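Local coordinates for putative curved DNA-binding protein (Chaetomium thermophilum var. thermophilum DSM 1495, PDB 4IPA) that belongs to the peptidase M24 family as an Arx1 protein linked to ribosome biogenesis, and may bind DNA, at residues A33-K38 with K62-E67; L199-A204 with C209-S214; R289-E294 with R307-E312. All coordinates share one frame; numbering follows the deposited sequence.

Interaction 1. Residues A33-K38 with K62-E67; sequences AQISEK and KLMEEE
Torsions in I35 and M64 bring a methyl and a sulfur together across this helix pair. I35 holds CG2 anti to its backbone N and CG1 anti to its carbonyl carbon (chi1 -75°), which offers the CG2 methyl to the other helix. M64 starts with CG anti to N (chi1 179°) and then bends at chi2 and again at chi3. Its CB points neither toward nor away from the 33-38 helix, yet the folded chain delivers SD to I35 CG2 at 3.6 Å, the two side chains crossing at about a right angle. The same methyl rests 3.8 Å from E67 CB, so it occupies the groove between two residues one turn apart. I35 and E67 run past each other in opposite directions, and I35 CD1 reaches the backbone, 3.9 Å from E67 O.

The K38 CD methylene lies over the face of the E67 carboxylate, 3.8 Å from E67 OE2 and 3.9 Å from E67 OE1. K38 NZ stays 5.0 Å from E67 OE1, too far for a salt bridge; E67 OE2 instead pairs with K70.

The segment axes approach to 10.0 Å at 147°, close to antiparallel, in helices 23-46 and 53-69. Beneath them strand 115-124 presents A122 to both I35 and M64, while F81 of strand 79-88 also touches M64. The interface is therefore graded, with isoleucine and methionine buried against the sheet and lysine and glutamate toward solvent. No hydrogen bond spans these segments: van der Waals contact of I35, M64 and the methylenes of E67 and K38 carries the contact, and the K38-E67 charges probably add only a diffuse attraction.

Interaction 2. Residues L199-A204 with C209-S214; sequences LLEKVA and CNIIES
The main bump is I211, whose CG1-CD1 arm enters a shallow hollow on the helix lined by L200, E201 and A204. With CG1 anti to its carbonyl carbon (chi1 -65°), I211 lays that arm against the helix backbone: I211 CG1 stands 3.6 Å from L200 O, and I211 CD1 lies 4.0 Å from L200 CB. One turn later, the small A204 methyl fits between this arm and the incoming chain. A204 CB comes 4.1 Å from I211 CD1 and 3.2 Å from C209 O, so the backbone just before the strand covers the alanine.

Across the short connection, C209 N donates to A204 O at 2.8 Å, with an N-H...O angle of 158°. On the outer flank the E201 CG methylene borders I211, while the E201 carboxylate turns to S234. V255 against L200 and C257 against I211 extend the packing onto strand 250-258.

Helix 193-205, a tight connection and strand 210-220 thus form a helix-turn-strand unit folded back on itself, consistent with the helix-backed antiparallel sheet of the M24 "pita-bread" fold.

Interaction 3. Residues R289-E294 with R307-E312; sequences RKIYSE and RQLEDE
E294 and L309 bring their CA atoms within 7.7 Å where helix 286-299 faces a chain that leaves a 3-10 turn at 307-308, extends at L309 (psi 164°) and enters the next helix after D311. E294 spans the gap with an extended side chain, its CG anti to the backbone N (chi1 174°). At its end OE2 accepts the amide of E310, the E310 N to E294 OE2 distance being 2.8 Å. This bond uses the syn lone pair, on the side of the other oxygen, with an N-H...O angle of 156°. The second oxygen works through a water, which donates to E294 OE1 at 2.9 Å and accepts from D311 N at 2.9 Å. One carboxylate thus serves two successive backbone amides, directly and by relay, an arrangement that should limit its rotation.

L309 CD2 lies against one face of the carboxylate, 3.5 Å from E294 OE2, while the other methyl, L309 CD1, meets I291 CD1 at 3.9 Å. F328 of strand 328-330 also touches I291. E310 CG comes to 3.3 Å from E294 OE2, and its own carboxylate is near enough, E310 OE2 to E294 OE2 4.2 Å, that the like charges probably repel and could raise the proton affinity of either group; the amide donor would offset this at E294. With E294 cut back to alanine, the E310 amide is likely to lose its acceptor, the water one partner, and L309 CD2 the carboxylate face that covers it.

Beyond the contact, D311 caps D314 N and K290 pairs with D314. The arrangement is that of a helix N-terminus, with D311 as N-cap of helix 312-324 and a glutamate from the preceding helix fixing the loop that leads into it.

The three contacts follow one another along the chain and share no helix or strand. Interaction 2 is the most buried and lies across the chain's centre from the other two; it joins a helix to the strand that follows it, through apolar packing and one backbone bond. Interactions 1 and 3 are partly buried, with nearest atoms about 6 Å apart and centres 22 Å apart. Interaction 1 pairs two helices with no hydrogen bond, its apolar side on the sheet and its charges outward. Interaction 3, farthest from the chain's centre, holds a loop largely through a carboxylate and a water. R307 and D61 link helix 53-69 to that loop.

Interaction 1. Residues A33-K38 with K62-E67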
ATOM      1  N   ALA A  33       8.284   9.860  -4.299  1.00 18.18           N
ATOM      2  CA  ALA A  33       8.763   8.902  -3.314  1.00 20.20           C
ATOM      3  C   ALA A  33       9.482   9.581  -2.154  1.00 21.80           C
ATOM      4  O   ALA A  33       9.262   9.245  -1.002  1.00 24.21           O
ATOM      5  CB  ALA A  33       9.688   7.894  -3.973  1.00 19.11           C
ATOM      6  N   GLN A  34      10.357  10.524  -2.466  1.00 21.46           N
ATOM      7  CA  GLN A  34      11.091  11.222  -1.425  1.00 25.08           C
ATOM      8  C   GLN A  34      10.118  11.965  -0.519  1.00 24.33           C
ATOM      9  O   GLN A  34      10.280  11.965   0.697  1.00 26.98           O
ATOM     10  CB  GLN A  34      12.114  12.189  -2.027  1.00 24.43           C
ATOM     11  CG  GLN A  34      13.334  11.509  -2.640  1.00 22.07           C
ATOM     12  CD  GLN A  34      14.330  12.516  -3.205  1.00 28.48           C
ATOM     13  OE1 GLN A  34      14.075  13.159  -4.227  1.00 25.76           O
ATOM     14  NE2 GLN A  34      15.457  12.675  -2.524  1.00 29.54           N
ATOM     15  N   ILE A  35       9.094  12.579  -1.101  1.00 22.95           N
ATOM     16  CA  ILE A  35       8.087  13.234  -0.281  1.00 22.92           C
ATOM     17  C   ILE A  35       7.337  12.211   0.569  1.00 21.83           C
ATOM     18  O   ILE A  35       7.158  12.418   1.765  1.00 22.00           O
ATOM     19  CB  ILE A  35       7.075  14.068  -1.107  1.00 24.61           C
ATOM     20  CG1 ILE A  35       7.715  15.373  -1.597  1.00 25.88           C
ATOM     21  CG2 ILE A  35       5.865  14.413  -0.254  1.00 19.04           C
ATOM     22  CD1 ILE A  35       6.861  16.167  -2.595  1.00 26.59           C
ATOM     23  N   SER A  36       6.910  11.106  -0.037  1.00 20.37           N
ATOM     24  CA  SER A  36       6.118  10.118   0.707  1.00 18.68           C
ATOM     25  C   SER A  36       6.932   9.521   1.838  1.00 18.69           C
ATOM     26  O   SER A  36       6.426   9.341   2.928  1.00 18.46           O
ATOM     27  CB  SER A  36       5.615   8.994  -0.199  1.00 17.18           C
ATOM     28  OG  SER A  36       5.065   9.508  -1.393  1.00 19.64           O
ATOM     29  N   GLU A  37       8.199   9.217   1.581  1.00 15.91           N
ATOM     30  CA  GLU A  37       9.026   8.608   2.613  1.00 21.50           C
ATOM     31  C   GLU A  37       9.296   9.574   3.762  1.00 18.00           C
ATOM     32  O   GLU A  37       9.347   9.163   4.919  1.00 17.15           O
ATOM     33  CB  GLU A  37      10.336   8.052   2.036  1.00 20.25           C
ATOM     34  CG  GLU A  37      10.126   6.865   1.086  1.00 21.55           C
ATOM     35  CD  GLU A  37      11.436   6.330   0.512  1.00 29.12           C
ATOM     36  OE1 GLU A  37      12.490   6.980   0.715  1.00 33.16           O
ATOM     37  OE2 GLU A  37      11.422   5.256  -0.138  1.00 28.71           O
ATOM     38  N   LYS A  38       9.454  10.853   3.441  1.00 16.36           N
ATOM     39  CA  LYS A  38       9.670  11.869   4.472  1.00 18.42           C
ATOM     40  C   LYS A  38       8.411  12.086   5.320  1.00 22.45           C
ATOM     41  O   LYS A  38       8.499  12.198   6.541  1.00 24.42           O
ATOM     42  CB  LYS A  38      10.154  13.186   3.862  1.00 24.01           C
ATOM     43  CG  LYS A  38      10.045  14.391   4.803  1.00 34.43           C
ATOM     44  CD  LYS A  38      10.920  15.552   4.337  1.00 42.56           C
ATOM     45  CE  LYS A  38      12.406  15.145   4.318  1.00 50.96           C
ATOM     46  NZ  LYS A  38      13.345  16.228   3.861  1.00 57.29           N
ATOM     47  N   LYS A  62      -1.354  17.608   6.271  1.00 28.80           N
ATOM     48  CA  LYS A  62      -0.798  18.924   6.323  1.00 29.17           C
ATOM     49  C   LYS A  62       0.667  18.927   5.915  1.00 23.70           C
ATOM     50  O   LYS A  62       1.056  19.692   5.107  1.00 25.17           O
ATOM     51  CB  LYS A  62      -1.022  19.555   7.685  1.00 29.12           C
ATOM     52  CG  LYS A  62      -0.104  20.689   8.020  1.00 31.30           C
ATOM     53  CD  LYS A  62      -0.224  21.097   9.458  1.00 42.88           C
ATOM     54  CE  LYS A  62      -0.264  22.588   9.587  1.00 46.54           C
ATOM     55  NZ  LYS A  62       0.566  22.978  10.731  1.00 54.43           N
ATOM     56  N   LEU A  63       1.450  18.058   6.482  1.00 21.03           N
ATOM     57  CA  LEU A  63       2.803  17.867   6.064  1.00 22.84           C
ATOM     58  C   LEU A  63       2.984  17.593   4.595  1.00 23.07           C
ATOM     59  O   LEU A  63       3.895  18.082   4.018  1.00 24.54           O
ATOM     60  CB  LEU A  63       3.389  16.741   6.818  1.00 23.10           C
ATOM     61  CG  LEU A  63       3.976  17.335   8.028  1.00 35.31           C
ATOM     62  CD1 LEU A  63       4.095  16.284   9.089  1.00 37.74           C
ATOM     63  CD2 LEU A  63       5.316  17.801   7.529  1.00 30.27           C
ATOM     64  N   MET A  64       2.113  16.788   4.027  1.00 20.30           N
ATOM     65  CA  MET A  64       2.167  16.432   2.654  1.00 20.82           C
ATOM     66  C   MET A  64       1.974  17.638   1.785  1.00 24.15           C
ATOM     67  O   MET A  64       2.656  17.832   0.824  1.00 23.77           O
ATOM     68  CB  MET A  64       1.089  15.428   2.335  1.00 17.94           C
ATOM     69  CG  MET A  64       1.023  14.976   0.908  1.00 20.98           C
ATOM     70  SD  MET A  64       2.340  13.846   0.490  1.00 24.87           S
ATOM     71  CE  MET A  64       1.714  12.364   1.142  1.00 18.72           C
ATOM     72  N   GLU A  65       1.019  18.446   2.149  1.00 23.80           N
ATOM     73  CA  GLU A  65       0.802  19.656   1.369  1.00 26.20           C
ATOM     74  C   GLU A  65       1.990  20.620   1.450  1.00 27.35           C
ATOM     75  O   GLU A  65       2.413  21.161   0.431  1.00 30.45           O
ATOM     76  CB  GLU A  65      -0.509  20.330   1.750  1.00 25.79           C
ATOM     77  CG  GLU A  65      -1.728  19.501   1.398  1.00 31.51           C
ATOM     78  CD  GLU A  65      -3.031  20.262   1.601  1.00 40.76           C
ATOM     79  OE1 GLU A  65      -2.985  21.437   2.029  1.00 44.02           O
ATOM     80  OE2 GLU A  65      -4.103  19.689   1.323  1.00 38.04           O
ATOM     81  N   GLU A  66       2.543  20.817   2.644  1.00 26.42           N
ATOM     82  CA  GLU A  66       3.744  21.642   2.786  1.00 32.19           C
ATOM     83  C   GLU A  66       4.869  21.116   1.889  1.00 31.83           C
ATOM     84  O   GLU A  66       5.471  21.874   1.121  1.00 31.99           O
ATOM     85  CB  GLU A  66       4.230  21.684   4.239  1.00 28.09           C
ATOM     86  CG  GLU A  66       3.255  22.315   5.231  1.00 36.49           C
ATOM     87  CD  GLU A  66       3.622  22.021   6.694  1.00 44.23           C
ATOM     88  OE1 GLU A  66       4.737  21.510   6.950  1.00 46.64           O
ATOM     89  OE2 GLU A  66       2.792  22.297   7.590  1.00 46.96           O
ATOM     90  N   GLU A  67       5.152  19.819   1.992  1.00 29.85           N
ATOM     91  CA  GLU A  67       6.213  19.209   1.189  1.00 28.04           C
ATOM     92  C   GLU A  67       5.933  19.428  -0.282  1.00 29.80           C
ATOM     93  O   GLU A  67       6.835  19.768  -1.048  1.00 32.80           O
ATOM     94  CB  GLU A  67       6.357  17.715   1.481  1.00 21.64           C
ATOM     95  CG  GLU A  67       6.932  17.397   2.843  1.00 30.07           C
ATOM     96  CD  GLU A  67       8.280  18.072   3.069  1.00 37.41           C
ATOM     97  OE1 GLU A  67       9.076  18.179   2.112  1.00 38.08           O
ATOM     98  OE2 GLU A  67       8.538  18.510   4.205  1.00 43.72           O
TER

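Interaction 2. Residues L199-A204 with C209-S214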
ATOM      1  N   LEU A 199       3.283 -19.920  -3.176  1.00 22.65           N
ATOM      2  CA  LEU A 199       4.590 -19.611  -2.598  1.00 23.48           C
ATOM      3  C   LEU A 199       4.481 -18.614  -1.420  1.00 25.77           C
ATOM      4  O   LEU A 199       5.013 -18.862  -0.333  1.00 22.66           O
ATOM      5  CB  LEU A 199       5.560 -19.097  -3.670  1.00 24.76           C
ATOM      6  CG  LEU A 199       6.066 -20.121  -4.701  1.00 34.31           C
ATOM      7  CD1 LEU A 199       6.685 -19.423  -5.904  1.00 30.60           C
ATOM      8  CD2 LEU A 199       7.056 -21.122  -4.101  1.00 28.98           C
ATOM      9  N   LEU A 200       3.776 -17.501  -1.616  1.00 21.19           N
ATOM     10  CA  LEU A 200       3.613 -16.555  -0.517  1.00 20.79           C
ATOM     11  C   LEU A 200       2.873 -17.185   0.672  1.00 21.37           C
ATOM     12  O   LEU A 200       3.171 -16.875   1.824  1.00 20.30           O
ATOM     13  CB  LEU A 200       2.922 -15.266  -0.979  1.00 21.75           C
ATOM     14  CG  LEU A 200       3.895 -14.124  -1.292  1.00 24.55           C
ATOM     15  CD1 LEU A 200       4.894 -14.539  -2.398  1.00 19.56           C
ATOM     16  CD2 LEU A 200       3.140 -12.864  -1.670  1.00 14.03           C
ATOM     17  N   GLU A 201       1.922 -18.072   0.389  1.00 20.52           N
ATOM     18  CA  GLU A 201       1.207 -18.763   1.457  1.00 25.68           C
ATOM     19  C   GLU A 201       2.161 -19.653   2.222  1.00 21.34           C
ATOM     20  O   GLU A 201       2.057 -19.787   3.439  1.00 22.38           O
ATOM     21  CB  GLU A 201       0.048 -19.600   0.910  1.00 23.26           C
ATOM     22  CG  GLU A 201      -1.153 -18.794   0.488  1.00 27.92           C
ATOM     23  CD  GLU A 201      -2.215 -19.652  -0.171  1.00 36.86           C
ATOM     24  OE1 GLU A 201      -1.915 -20.824  -0.479  1.00 37.56           O
ATOM     25  OE2 GLU A 201      -3.348 -19.159  -0.383  1.00 44.41           O
ATOM     26  N   LYS A 202       3.082 -20.265   1.486  1.00 21.93           N
ATOM     27  CA  LYS A 202       4.115 -21.108   2.062  1.00 19.25           C
ATOM     28  C   LYS A 202       4.958 -20.267   3.007  1.00 20.79           C
ATOM     29  O   LYS A 202       5.326 -20.720   4.074  1.00 23.09           O
ATOM     30  CB  LYS A 202       5.004 -21.638   0.938  1.00 25.04           C
ATOM     31  CG  LYS A 202       5.436 -23.097   1.003  1.00 32.23           C
ATOM     32  CD  LYS A 202       5.715 -23.583  -0.440  1.00 37.30           C
ATOM     33  CE  LYS A 202       6.616 -24.810  -0.501  1.00 49.29           C
ATOM     34  NZ  LYS A 202       7.193 -25.043  -1.875  1.00 46.27           N
ATOM     35  N   VAL A 203       5.285 -19.043   2.594  1.00 21.30           N
ATOM     36  CA  VAL A 203       6.125 -18.168   3.409  1.00 23.87           C
ATOM     37  C   VAL A 203       5.442 -17.825   4.733  1.00 23.53           C
ATOM     38  O   VAL A 203       6.049 -17.917   5.801  1.00 21.52           O
ATOM     39  CB  VAL A 203       6.475 -16.866   2.672  1.00 23.64           C
ATOM     40  CG1 VAL A 203       7.208 -15.918   3.610  1.00 19.50           C
ATOM     41  CG2 VAL A 203       7.308 -17.159   1.402  1.00 20.54           C
ATOM     42  N   ALA A 204       4.171 -17.433   4.655  1.00 21.51           N
ATOM     43  CA  ALA A 204       3.397 -17.107   5.849  1.00 24.94           C
ATOM     44  C   ALA A 204       3.266 -18.311   6.781  1.00 22.25           C
ATOM     45  O   ALA A 204       3.338 -18.179   8.005  1.00 22.84           O
ATOM     46  CB  ALA A 204       2.012 -16.583   5.468  1.00 19.92           C
ATOM     47  N   CYS A 209       1.451 -17.894  10.060  1.00 18.69           N
ATOM     48  CA  CYS A 209       0.562 -16.793   9.712  1.00 19.79           C
ATOM     49  C   CYS A 209      -0.126 -17.077   8.387  1.00 21.40           C
ATOM     50  O   CYS A 209       0.201 -18.054   7.712  1.00 16.82           O
ATOM     51  CB  CYS A 209       1.342 -15.499   9.628  1.00 18.50           C
ATOM     52  SG  CYS A 209       1.918 -14.986  11.227  1.00 23.02           S
ATOM     53  N   ASN A 210      -1.086 -16.234   8.022  1.00 17.38           N
ATOM     54  CA  ASN A 210      -1.745 -16.393   6.734  1.00 19.39           C
ATOM     55  C   ASN A 210      -1.688 -15.119   5.887  1.00 21.20           C
ATOM     56  O   ASN A 210      -1.724 -13.999   6.418  1.00 16.86           O
ATOM     57  CB  ASN A 210      -3.191 -16.839   6.927  1.00 20.57           C
ATOM     58  CG  ASN A 210      -3.297 -18.284   7.350  1.00 20.24           C
ATOM     59  OD1 ASN A 210      -3.020 -19.177   6.562  1.00 24.83           O
ATOM     60  ND2 ASN A 210      -3.718 -18.523   8.596  1.00 16.36           N
ATOM     61  N   ILE A 211      -1.614 -15.295   4.572  1.00 18.65           N
ATOM     62  CA  ILE A 211      -1.672 -14.159   3.656  1.00 16.50           C
ATOM     63  C   ILE A 211      -3.075 -13.587   3.697  1.00 17.35           C
ATOM     64  O   ILE A 211      -4.051 -14.336   3.683  1.00 18.24           O
ATOM     65  CB  ILE A 211      -1.351 -14.578   2.191  1.00 19.20           C
ATOM     66  CG1 ILE A 211       0.090 -15.071   2.076  1.00 13.41           C
ATOM     67  CG2 ILE A 211      -1.566 -13.402   1.229  1.00 18.91           C
ATOM     68  CD1 ILE A 211       1.077 -14.022   2.399  1.00 15.94           C
ATOM     69  N   ILE A 212      -3.192 -12.264   3.720  1.00 15.31           N
ATOM     70  CA  ILE A 212      -4.514 -11.654   3.632  1.00 17.18           C
ATOM     71  C   ILE A 212      -5.180 -11.817   2.251  1.00 18.45           C
ATOM     72  O   ILE A 212      -4.683 -11.346   1.221  1.00 15.77           O
ATOM     73  CB  ILE A 212      -4.489 -10.190   4.036  1.00 15.66           C
ATOM     74  CG1 ILE A 212      -3.941 -10.048   5.462  1.00 15.19           C
ATOM     75  CG2 ILE A 212      -5.879  -9.595   3.918  1.00 13.25           C
ATOM     76  CD1 ILE A 212      -3.637  -8.589   5.820  1.00 17.48           C
ATOM     77  N   GLU A 213      -6.308 -12.507   2.243  1.00 18.70           N
ATOM     78  CA  GLU A 213      -7.042 -12.766   1.016  1.00 23.96           C
ATOM     79  C   GLU A 213      -7.167 -11.551   0.089  1.00 21.33           C
ATOM     80  O   GLU A 213      -7.592 -10.481   0.519  1.00 18.73           O
ATOM     81  CB  GLU A 213      -8.442 -13.246   1.366  1.00 25.69           C
ATOM     82  CG  GLU A 213      -8.569 -14.730   1.500  1.00 33.03           C
ATOM     83  CD  GLU A 213     -10.010 -15.186   1.306  1.00 47.32           C
ATOM     84  OE1 GLU A 213     -10.944 -14.369   1.547  1.00 45.00           O
ATOM     85  OE2 GLU A 213     -10.205 -16.355   0.898  1.00 48.05           O
ATOM     86  N   SER A 214      -6.790 -11.737  -1.175  1.00 18.65           N
ATOM     87  CA  SER A 214      -7.015 -10.751  -2.227  1.00 19.86           C
ATOM     88  C   SER A 214      -6.172  -9.498  -2.082  1.00 20.21           C
ATOM     89  O   SER A 214      -6.526  -8.449  -2.620  1.00 20.58           O
ATOM     90  CB  SER A 214      -8.502 -10.374  -2.339  1.00 21.22           C
ATOM     91  OG  SER A 214      -9.282 -11.482  -2.767  1.00 31.40           O
TER

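Interaction 3. Residues R289-E294 with R307-E312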
ATOM      1  N   ARG A 289     -22.598  17.034  -7.363  1.00 24.46           N
ATOM      2  CA  ARG A 289     -21.767  17.662  -8.386  1.00 27.04           C
ATOM      3  C   ARG A 289     -20.717  18.543  -7.738  1.00 23.60           C
ATOM      4  O   ARG A 289     -19.591  18.670  -8.228  1.00 21.66           O
ATOM      5  CB  ARG A 289     -22.615  18.473  -9.364  1.00 27.02           C
ATOM      6  CG  ARG A 289     -23.613  17.626 -10.132  1.00 31.06           C
ATOM      7  CD  ARG A 289     -24.273  18.426 -11.260  1.00 38.94           C
ATOM      8  NE  ARG A 289     -25.142  19.485 -10.752  1.00 41.62           N
ATOM      9  CZ  ARG A 289     -26.427  19.318 -10.458  1.00 42.96           C
ATOM     10  NH1 ARG A 289     -26.999  18.130 -10.625  1.00 38.09           N
ATOM     11  NH2 ARG A 289     -27.143  20.338 -10.002  1.00 39.70           N
ATOM     12  N   LYS A 290     -21.099  19.150  -6.625  1.00 23.55           N
ATOM     13  CA  LYS A 290     -20.228  20.088  -5.929  1.00 25.63           C
ATOM     14  C   LYS A 290     -19.001  19.377  -5.359  1.00 22.29           C
ATOM     15  O   LYS A 290     -17.877  19.845  -5.490  1.00 25.80           O
ATOM     16  CB  LYS A 290     -21.007  20.788  -4.810  1.00 24.88           C
ATOM     17  CG  LYS A 290     -20.158  21.704  -3.957  1.00 29.28           C
ATOM     18  CD  LYS A 290     -21.000  22.427  -2.909  1.00 35.82           C
ATOM     19  CE  LYS A 290     -20.182  23.519  -2.226  1.00 33.71           C
ATOM     20  NZ  LYS A 290     -20.890  24.070  -1.046  1.00 36.66           N
ATOM     21  N   ILE A 291     -19.249  18.252  -4.706  1.00 22.68           N
ATOM     22  CA  ILE A 291     -18.211  17.430  -4.108  1.00 23.16           C
ATOM     23  C   ILE A 291     -17.392  16.787  -5.232  1.00 24.36           C
ATOM     24  O   ILE A 291     -16.169  16.671  -5.146  1.00 22.04           O
ATOM     25  CB  ILE A 291     -18.867  16.348  -3.224  1.00 28.01           C
ATOM     26  CG1 ILE A 291     -19.307  16.966  -1.895  1.00 23.77           C
ATOM     27  CG2 ILE A 291     -17.949  15.174  -3.010  1.00 28.22           C
ATOM     28  CD1 ILE A 291     -18.257  17.819  -1.262  1.00 23.66           C
ATOM     29  N   TYR A 292     -18.082  16.393  -6.296  1.00 20.86           N
ATOM     30  CA  TYR A 292     -17.432  15.782  -7.437  1.00 22.79           C
ATOM     31  C   TYR A 292     -16.388  16.715  -8.050  1.00 23.11           C
ATOM     32  O   TYR A 292     -15.263  16.302  -8.344  1.00 20.73           O
ATOM     33  CB  TYR A 292     -18.455  15.403  -8.500  1.00 24.83           C
ATOM     34  CG  TYR A 292     -17.798  14.740  -9.681  1.00 23.15           C
ATOM     35  CD1 TYR A 292     -17.279  15.494 -10.725  1.00 20.91           C
ATOM     36  CD2 TYR A 292     -17.663  13.361  -9.730  1.00 22.51           C
ATOM     37  CE1 TYR A 292     -16.660  14.887 -11.799  1.00 27.04           C
ATOM     38  CE2 TYR A 292     -17.050  12.740 -10.800  1.00 26.28           C
ATOM     39  CZ  TYR A 292     -16.552  13.507 -11.835  1.00 26.64           C
ATOM     40  OH  TYR A 292     -15.935  12.886 -12.884  1.00 22.53           O
ATOM     41  N   SER A 293     -16.767  17.977  -8.230  1.00 23.79           N
ATOM     42  CA  SER A 293     -15.862  18.966  -8.804  1.00 26.65           C
ATOM     43  C   SER A 293     -14.742  19.321  -7.856  1.00 19.30           C
ATOM     44  O   SER A 293     -13.604  19.450  -8.273  1.00 20.75           O
ATOM     45  CB  SER A 293     -16.612  20.225  -9.235  1.00 25.07           C
ATOM     46  OG  SER A 293     -17.466  19.897 -10.310  1.00 35.39           O
ATOM     47  N   GLU A 294     -15.066  19.472  -6.582  1.00 19.48           N
ATOM     48  CA  GLU A 294     -14.026  19.696  -5.579  1.00 25.43           C
ATOM     49  C   GLU A 294     -12.947  18.605  -5.657  1.00 21.80           C
ATOM     50  O   GLU A 294     -11.750  18.887  -5.537  1.00 19.13           O
ATOM     51  CB  GLU A 294     -14.619  19.725  -4.166  1.00 22.86           C
ATOM     52  CG  GLU A 294     -13.563  19.810  -3.075  1.00 24.87           C
ATOM     53  CD  GLU A 294     -14.135  19.676  -1.674  1.00 29.27           C
ATOM     54  OE1 GLU A 294     -15.331  19.361  -1.541  1.00 28.15           O
ATOM     55  OE2 GLU A 294     -13.388  19.886  -0.695  1.00 31.38           O
ATOM     56  N   ARG A 307     -12.549  13.127   5.000  1.00 16.00           N
ATOM     57  CA  ARG A 307     -12.138  14.131   5.977  1.00 18.14           C
ATOM     58  C   ARG A 307     -11.302  15.243   5.333  1.00 21.66           C
ATOM     59  O   ARG A 307     -11.121  16.300   5.920  1.00 21.37           O
ATOM     60  CB  ARG A 307     -11.360  13.511   7.143  1.00 15.39           C
ATOM     61  CG  ARG A 307     -11.256  14.449   8.344  1.00 22.05           C
ATOM     62  CD  ARG A 307      -9.824  14.612   8.869  1.00 20.77           C
ATOM     63  NE  ARG A 307      -8.932  15.310   7.941  1.00 24.63           N
ATOM     64  CZ  ARG A 307      -7.864  14.744   7.380  1.00 26.70           C
ATOM     65  NH1 ARG A 307      -7.570  13.474   7.663  1.00 20.83           N
ATOM     66  NH2 ARG A 307      -7.086  15.439   6.552  1.00 18.95           N
ATOM     67  N   GLN A 308     -10.801  15.010   4.124  1.00 19.30           N
ATOM     68  CA  GLN A 308      -9.948  16.000   3.481  1.00 22.19           C
ATOM     69  C   GLN A 308     -10.754  17.093   2.817  1.00 21.24           C
ATOM     70  O   GLN A 308     -10.220  18.160   2.523  1.00 23.69           O
ATOM     71  CB  GLN A 308      -9.035  15.352   2.442  1.00 21.44           C
ATOM     72  CG  GLN A 308      -7.814  14.671   3.028  1.00 20.58           C
ATOM     73  CD  GLN A 308      -7.062  13.857   1.987  1.00 21.76           C
ATOM     74  OE1 GLN A 308      -7.608  12.911   1.410  1.00 18.55           O
ATOM     75  NE2 GLN A 308      -5.803  14.232   1.730  1.00 23.92           N
ATOM     76  N   LEU A 309     -12.030  16.821   2.560  1.00 21.93           N
ATOM     77  CA  LEU A 309     -12.868  17.780   1.837  1.00 25.36           C
ATOM     78  C   LEU A 309     -13.135  19.015   2.694  1.00 26.07           C
ATOM     79  O   LEU A 309     -12.927  18.981   3.902  1.00 25.31           O
ATOM     80  CB  LEU A 309     -14.179  17.132   1.396  1.00 19.76           C
ATOM     81  CG  LEU A 309     -14.004  15.986   0.401  1.00 26.36           C
ATOM     82  CD1 LEU A 309     -15.355  15.483  -0.097  1.00 27.40           C
ATOM     83  CD2 LEU A 309     -13.162  16.442  -0.758  1.00 24.35           C
ATOM     84  N   GLU A 310     -13.595  20.094   2.064  1.00 27.43           N
ATOM     85  CA  GLU A 310     -13.831  21.367   2.751  1.00 32.42           C
ATOM     86  C   GLU A 310     -14.880  21.292   3.854  1.00 29.59           C
ATOM     87  O   GLU A 310     -14.745  21.952   4.878  1.00 26.79           O
ATOM     88  CB  GLU A 310     -14.243  22.460   1.754  1.00 35.10           C
ATOM     89  CG  GLU A 310     -13.161  22.880   0.773  1.00 40.05           C
ATOM     90  CD  GLU A 310     -13.645  23.933  -0.221  1.00 55.28           C
ATOM     91  OE1 GLU A 310     -14.639  24.632   0.078  1.00 59.30           O
ATOM     92  OE2 GLU A 310     -13.036  24.060  -1.309  1.00 54.53           O
ATOM     93  N   ASP A 311     -15.935  20.510   3.630  1.00 28.40           N
ATOM     94  CA  ASP A 311     -17.051  20.450   4.578  1.00 32.32           C
ATOM     95  C   ASP A 311     -17.620  19.038   4.740  1.00 25.46           C
ATOM     96  O   ASP A 311     -18.155  18.471   3.786  1.00 25.14           O
ATOM     97  CB  ASP A 311     -18.176  21.405   4.149  1.00 30.68           C
ATOM     98  CG  ASP A 311     -19.349  21.389   5.114  1.00 32.03           C
ATOM     99  OD1 ASP A 311     -20.231  20.508   4.990  1.00 34.25           O
ATOM    100  OD2 ASP A 311     -19.388  22.255   6.010  1.00 44.38           O
ATOM    101  N   GLU A 312     -17.531  18.482   5.945  1.00 22.94           N
ATOM    102  CA  GLU A 312     -17.937  17.090   6.148  1.00 26.76           C
ATOM    103  C   GLU A 312     -19.411  16.849   5.860  1.00 27.90           C
ATOM    104  O   GLU A 312     -19.779  15.806   5.308  1.00 29.50           O
ATOM    105  CB  GLU A 312     -17.535  16.563   7.536  1.00 25.60           C
ATOM    106  CG  GLU A 312     -16.032  16.596   7.762  1.00 26.38           C
ATOM    107  CD  GLU A 312     -15.575  15.850   9.007  1.00 28.27           C
ATOM    108  OE1 GLU A 312     -16.420  15.512   9.863  1.00 30.69           O
ATOM    109  OE2 GLU A 312     -14.352  15.607   9.126  1.00 29.21           O
TER
HETATM  110  O   HOH W   1     -16.690  19.584   0.960  1.00 26.78           O